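Cytochrome c (Pseudomonas aeruginosa, PDB 6RTE) acts as the dihydro-heme d1 dehydrogenase NirN, an oxidoreductase of heme d1 biosynthesis that carries a heme c domain and an eight-bladed beta-propeller. Local coordinates at residues D145-D157 with M488-I501. Sequence-based numbering, arbitrary orientation.
Sequences DPLNLFVVVESGD and MNKPSGKYNVGNKI
Asn496 ND2 lies over one face of the Phe150 ring, offset toward the rim and 3.4 Å from CZ. The amide and ring planes are 64° apart. The Lys494 side chain lies beside Phe150, pointing the same way, with CG near CD1. At the edge of the Tyr495 ring, near its plane, sits Val151 O, 3.4 Å from CD1. Val153 CG2 comes obliquely to CE1 of the same ring.

A chi1 of -177° turns the Asn496 CG away from its own N and puts the amide over Phe150. There ND2 donates to Asn148 OD1 at 2.9 Å, and Asn496 OD1 accepts from Asn499 N. Asn496 is thus the N-cap of helix 497-501. Asn148 OD1 also accepts from Arg456 N.

The C-terminal strand 491-496 pairs antiparallel with the propeller's first strand, 150-154, in one blade with 159-164 and 169-175, the "velcro" closure of beta-propellers. Val151 and Tyr495 form a hydrogen-bonded pair. A beta bulge shifts the register between Val152 and Glu154.

Beyond the bulge, Lys490 O accepts from both Ser155 N and Ser155 OG, the latter at 2.7 Å in the carbonyl plane. Met488 SD packs against Val152 CG1 at 3.9 Å and Glu154 CG. Glu154 OE1 forms a salt bridge with Arg173 and a hydrogen bond with Thr161 OG1. At the other end, Leu147 CD2 meets Ile501 CD1 at 3.7 Å, and the side chains cross at about a right angle.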
loop_
_atom_site.group_PDB
_atom_site.type_symbol
_atom_site.label_atom_id
_atom_site.label_comp_id
_atom_site.label_asym_id
_atom_site.label_seq_id
_atom_site.Cartn_x
_atom_site.Cartn_y
_atom_site.Cartn_z
ATOM N N ASP A 145 -5.040 9.233 23.249
ATOM C CA ASP A 145 -4.409 10.326 22.519
ATOM C C ASP A 145 -4.663 10.161 21.023
ATOM O O ASP A 145 -4.216 9.165 20.428
ATOM C CB ASP A 145 -2.913 10.346 22.841
ATOM C CG ASP A 145 -2.138 11.354 22.007
ATOM O OD1 ASP A 145 -2.758 12.140 21.250
ATOM O OD2 ASP A 145 -0.891 11.348 22.115
ATOM N N PRO A 146 -5.377 11.086 20.376
ATOM C CA PRO A 146 -5.653 10.913 18.935
ATOM C C PRO A 146 -4.399 10.818 18.082
ATOM O O PRO A 146 -4.415 10.160 17.021
ATOM C CB PRO A 146 -6.465 12.163 18.568
ATOM C CG PRO A 146 -6.977 12.706 19.872
ATOM C CD PRO A 146 -5.957 12.333 20.909
ATOM N N LEU A 147 -3.317 11.465 18.489
ATOM C CA LEU A 147 -2.098 11.498 17.690
ATOM C C LEU A 147 -1.193 10.293 17.926
ATOM O O LEU A 147 -0.170 10.162 17.242
ATOM C CB LEU A 147 -1.322 12.794 17.984
ATOM C CG LEU A 147 -2.062 14.069 17.564
ATOM C CD1 LEU A 147 -1.252 15.307 17.935
ATOM C CD2 LEU A 147 -2.384 14.068 16.074
ATOM N N ASN A 148 -1.534 9.406 18.863
ATOM C CA ASN A 148 -0.754 8.192 19.057
ATOM C C ASN A 148 -1.539 6.933 18.705
ATOM O O ASN A 148 -1.089 5.827 19.019
ATOM C CB ASN A 148 -0.242 8.111 20.497
ATOM C CG ASN A 148 1.040 7.308 20.604
ATOM O OD1 ASN A 148 1.714 7.048 19.600
ATOM N ND2 ASN A 148 1.391 6.920 21.822
ATOM N N LEU A 149 -2.697 7.078 18.066
ATOM C CA LEU A 149 -3.447 5.926 17.580
ATOM C C LEU A 149 -2.686 5.185 16.488
ATOM O O LEU A 149 -2.049 5.797 15.623
ATOM C CB LEU A 149 -4.797 6.366 17.010
ATOM C CG LEU A 149 -5.813 6.985 17.968
ATOM C CD1 LEU A 149 -7.034 7.436 17.171
ATOM C CD2 LEU A 149 -6.193 6.003 19.062
ATOM N N PHE A 150 -2.801 3.860 16.499
ATOM C CA PHE A 150 -2.366 3.042 15.376
ATOM C C PHE A 150 -3.575 2.554 14.591
ATOM O O PHE A 150 -4.557 2.085 15.176
ATOM C CB PHE A 150 -1.561 1.831 15.844
ATOM C CG PHE A 150 -0.203 2.166 16.366
ATOM C CD1 PHE A 150 0.893 2.163 15.517
ATOM C CD2 PHE A 150 -0.015 2.449 17.708
ATOM C CE1 PHE A 150 2.153 2.445 16.002
ATOM C CE2 PHE A 150 1.242 2.744 18.198
ATOM C CZ PHE A 150 2.328 2.743 17.337
ATOM N N VAL A 151 -3.492 2.649 13.275
ATOM C CA VAL A 151 -4.406 1.943 12.388
ATOM C C VAL A 151 -3.728 0.630 12.008
ATOM O O VAL A 151 -2.643 0.630 11.411
ATOM C CB VAL A 151 -4.741 2.789 11.149
ATOM C CG1 VAL A 151 -5.648 2.030 10.178
ATOM C CG2 VAL A 151 -5.406 4.095 11.573
ATOM N N VAL A 152 -4.346 -0.487 12.372
ATOM C CA VAL A 152 -3.753 -1.814 12.185
ATOM C C VAL A 152 -4.576 -2.577 11.163
ATOM O O VAL A 152 -5.783 -2.775 11.348
ATOM C CB VAL A 152 -3.665 -2.594 13.505
ATOM C CG1 VAL A 152 -2.992 -3.950 13.264
ATOM C CG2 VAL A 152 -2.908 -1.806 14.520
ATOM N N VAL A 153 -3.923 -3.012 10.092
ATOM C CA VAL A 153 -4.582 -3.756 9.020
ATOM C C VAL A 153 -4.489 -5.243 9.353
ATOM O O VAL A 153 -3.390 -5.799 9.477
ATOM C CB VAL A 153 -3.952 -3.434 7.660
ATOM C CG1 VAL A 153 -4.595 -4.252 6.553
ATOM C CG2 VAL A 153 -4.115 -1.937 7.336
ATOM N N GLU A 154 -5.644 -5.875 9.558
ATOM C CA GLU A 154 -5.711 -7.315 9.841
ATOM C C GLU A 154 -6.085 -8.009 8.531
ATOM O O GLU A 154 -7.263 -8.197 8.219
ATOM C CB GLU A 154 -6.713 -7.611 10.948
ATOM C CG GLU A 154 -6.336 -7.029 12.300
ATOM C CD GLU A 154 -7.404 -7.272 13.351
ATOM O OE1 GLU A 154 -8.219 -6.350 13.619
ATOM O OE2 GLU A 154 -7.433 -8.387 13.904
ATOM N N SER A 155 -5.067 -8.379 7.756
ATOM C CA SER A 155 -5.311 -8.814 6.383
ATOM C C SER A 155 -5.843 -10.241 6.295
ATOM O O SER A 155 -6.423 -10.604 5.270
ATOM C CB SER A 155 -4.027 -8.677 5.564
ATOM O OG SER A 155 -3.107 -9.713 5.868
ATOM N N GLY A 156 -5.661 -11.049 7.337
ATOM C CA GLY A 156 -6.122 -12.428 7.291
ATOM C C GLY A 156 -7.632 -12.555 7.245
ATOM O O GLY A 156 -8.167 -13.443 6.574
ATOM N N ASP A 157 -8.346 -11.688 7.970
ATOM C CA ASP A 157 -9.805 -11.696 7.977
ATOM C C ASP A 157 -10.381 -10.347 7.562
ATOM O O ASP A 157 -11.570 -10.094 7.765
ATOM C CB ASP A 157 -10.344 -12.116 9.351
ATOM C CG ASP A 157 -9.636 -11.423 10.512
ATOM O OD1 ASP A 157 -8.894 -10.442 10.285
ATOM O OD2 ASP A 157 -9.831 -11.877 11.666
ATOM N N MET A 488 -3.342 -11.918 16.301
ATOM C CA MET A 488 -4.080 -11.438 15.137
ATOM C C MET A 488 -3.884 -12.385 13.960
ATOM O O MET A 488 -2.881 -13.097 13.865
ATOM C CB MET A 488 -3.641 -10.027 14.735
ATOM C CG MET A 488 -4.097 -8.944 15.687
ATOM S SD MET A 488 -3.714 -7.299 15.072
ATOM C CE MET A 488 -4.123 -6.307 16.502
ATOM N N ASN A 489 -4.854 -12.356 13.039
ATOM C CA ASN A 489 -4.826 -13.196 11.842
ATOM C C ASN A 489 -4.143 -12.416 10.727
ATOM O O ASN A 489 -4.770 -11.602 10.041
ATOM C CB ASN A 489 -6.235 -13.620 11.435
ATOM C CG ASN A 489 -6.236 -14.636 10.297
ATOM O OD1 ASN A 489 -5.205 -14.889 9.675
ATOM N ND2 ASN A 489 -7.399 -15.218 10.019
ATOM N N LYS A 490 -2.847 -12.658 10.551
ATOM C CA LYS A 490 -2.078 -12.065 9.463
ATOM C C LYS A 490 -2.129 -10.544 9.501
ATOM O O LYS A 490 -2.536 -9.908 8.518
ATOM C CB LYS A 490 -2.602 -12.569 8.116
ATOM C CG LYS A 490 -2.608 -14.069 8.010
ATOM C CD LYS A 490 -1.537 -14.546 7.056
ATOM C CE LYS A 490 -1.998 -14.404 5.626
ATOM N NZ LYS A 490 -0.849 -14.324 4.688
ATOM N N PRO A 491 -1.718 -9.925 10.599
ATOM C CA PRO A 491 -1.555 -8.467 10.592
ATOM C C PRO A 491 -0.483 -8.077 9.587
ATOM O O PRO A 491 0.529 -8.761 9.438
ATOM C CB PRO A 491 -1.130 -8.145 12.029
ATOM C CG PRO A 491 -0.409 -9.397 12.473
ATOM C CD PRO A 491 -1.142 -10.548 11.808
ATOM N N SER A 492 -0.718 -6.975 8.873
ATOM C CA SER A 492 0.240 -6.513 7.883
ATOM C C SER A 492 0.806 -5.184 8.380
ATOM O O SER A 492 1.636 -5.182 9.304
ATOM C CB SER A 492 -0.411 -6.450 6.495
ATOM O OG SER A 492 -1.660 -5.786 6.553
ATOM N N GLY A 493 0.404 -4.059 7.824
ATOM C CA GLY A 493 0.924 -2.780 8.275
ATOM C C GLY A 493 0.163 -2.237 9.470
ATOM O O GLY A 493 -1.009 -2.558 9.684
ATOM N N LYS A 494 0.866 -1.436 10.280
ATOM C CA LYS A 494 0.243 -0.586 11.283
ATOM C C LYS A 494 0.830 0.811 11.132
ATOM O O LYS A 494 1.994 0.979 10.750
ATOM C CB LYS A 494 0.427 -1.112 12.723
ATOM C CG LYS A 494 1.786 -0.866 13.381
ATOM C CD LYS A 494 2.936 -1.603 12.690
ATOM C CE LYS A 494 2.682 -3.085 12.554
ATOM N NZ LYS A 494 3.915 -3.779 12.106
ATOM N N TYR A 495 0.005 1.815 11.408
ATOM C CA TYR A 495 0.287 3.181 10.990
ATOM C C TYR A 495 -0.058 4.120 12.126
ATOM O O TYR A 495 -1.222 4.218 12.525
ATOM C CB TYR A 495 -0.497 3.511 9.716
ATOM C CG TYR A 495 -0.215 2.497 8.629
ATOM C CD1 TYR A 495 -0.901 1.290 8.581
ATOM C CD2 TYR A 495 0.772 2.723 7.681
ATOM C CE1 TYR A 495 -0.628 0.347 7.618
ATOM C CE2 TYR A 495 1.052 1.781 6.706
ATOM C CZ TYR A 495 0.348 0.594 6.677
ATOM O OH TYR A 495 0.611 -0.354 5.706
ATOM N N ASN A 496 0.970 4.788 12.654
ATOM C CA ASN A 496 0.834 5.692 13.790
ATOM C C ASN A 496 0.460 7.072 13.275
ATOM O O ASN A 496 1.207 7.667 12.490
ATOM C CB ASN A 496 2.141 5.735 14.583
ATOM C CG ASN A 496 2.041 6.601 15.831
ATOM O OD1 ASN A 496 2.381 7.790 15.810
ATOM N ND2 ASN A 496 1.566 6.009 16.923
ATOM N N VAL A 497 -0.700 7.581 13.711
ATOM C CA VAL A 497 -1.171 8.897 13.278
ATOM C C VAL A 497 -0.055 9.931 13.397
ATOM O O VAL A 497 0.283 10.630 12.431
ATOM C CB VAL A 497 -2.401 9.328 14.099
ATOM C CG1 VAL A 497 -2.751 10.787 13.810
ATOM C CG2 VAL A 497 -3.586 8.428 13.820
ATOM N N GLY A 498 0.509 10.059 14.598
ATOM C CA GLY A 498 1.493 11.102 14.846
ATOM C C GLY A 498 2.662 11.047 13.886
ATOM O O GLY A 498 3.088 12.066 13.348
ATOM N N ASN A 499 3.199 9.847 13.653
ATOM C CA ASN A 499 4.347 9.738 12.763
ATOM C C ASN A 499 3.959 9.928 11.303
ATOM O O ASN A 499 4.756 10.455 10.521
ATOM C CB ASN A 499 5.036 8.390 12.972
ATOM C CG ASN A 499 5.768 8.321 14.289
ATOM O OD1 ASN A 499 6.255 9.332 14.785
ATOM N ND2 ASN A 499 5.839 7.136 14.871
ATOM N N LYS A 500 2.742 9.541 10.917
ATOM C CA LYS A 500 2.349 9.661 9.517
ATOM C C LYS A 500 2.074 11.104 9.116
ATOM O O LYS A 500 2.300 11.472 7.959
ATOM C CB LYS A 500 1.110 8.811 9.221
ATOM C CG LYS A 500 1.258 7.328 9.506
ATOM C CD LYS A 500 2.490 6.724 8.875
ATOM C CE LYS A 500 2.474 6.894 7.378
ATOM N NZ LYS A 500 3.417 5.940 6.737
ATOM N N ILE A 501 1.567 11.929 10.036
ATOM C CA ILE A 501 1.255 13.322 9.719
ATOM C C ILE A 501 2.373 14.284 10.124
ATOM O O ILE A 501 2.285 15.483 9.807
ATOM C CB ILE A 501 -0.071 13.760 10.379
ATOM C CG1 ILE A 501 0.095 13.962 11.887
ATOM C CG2 ILE A 501 -1.163 12.730 10.105
ATOM C CD1 ILE A 501 -1.162 14.474 12.581
HETATM O O HOH W 1 -7.068 -10.646 13.097
HETATM O O HOH W 2 -9.668 -14.429 11.822
#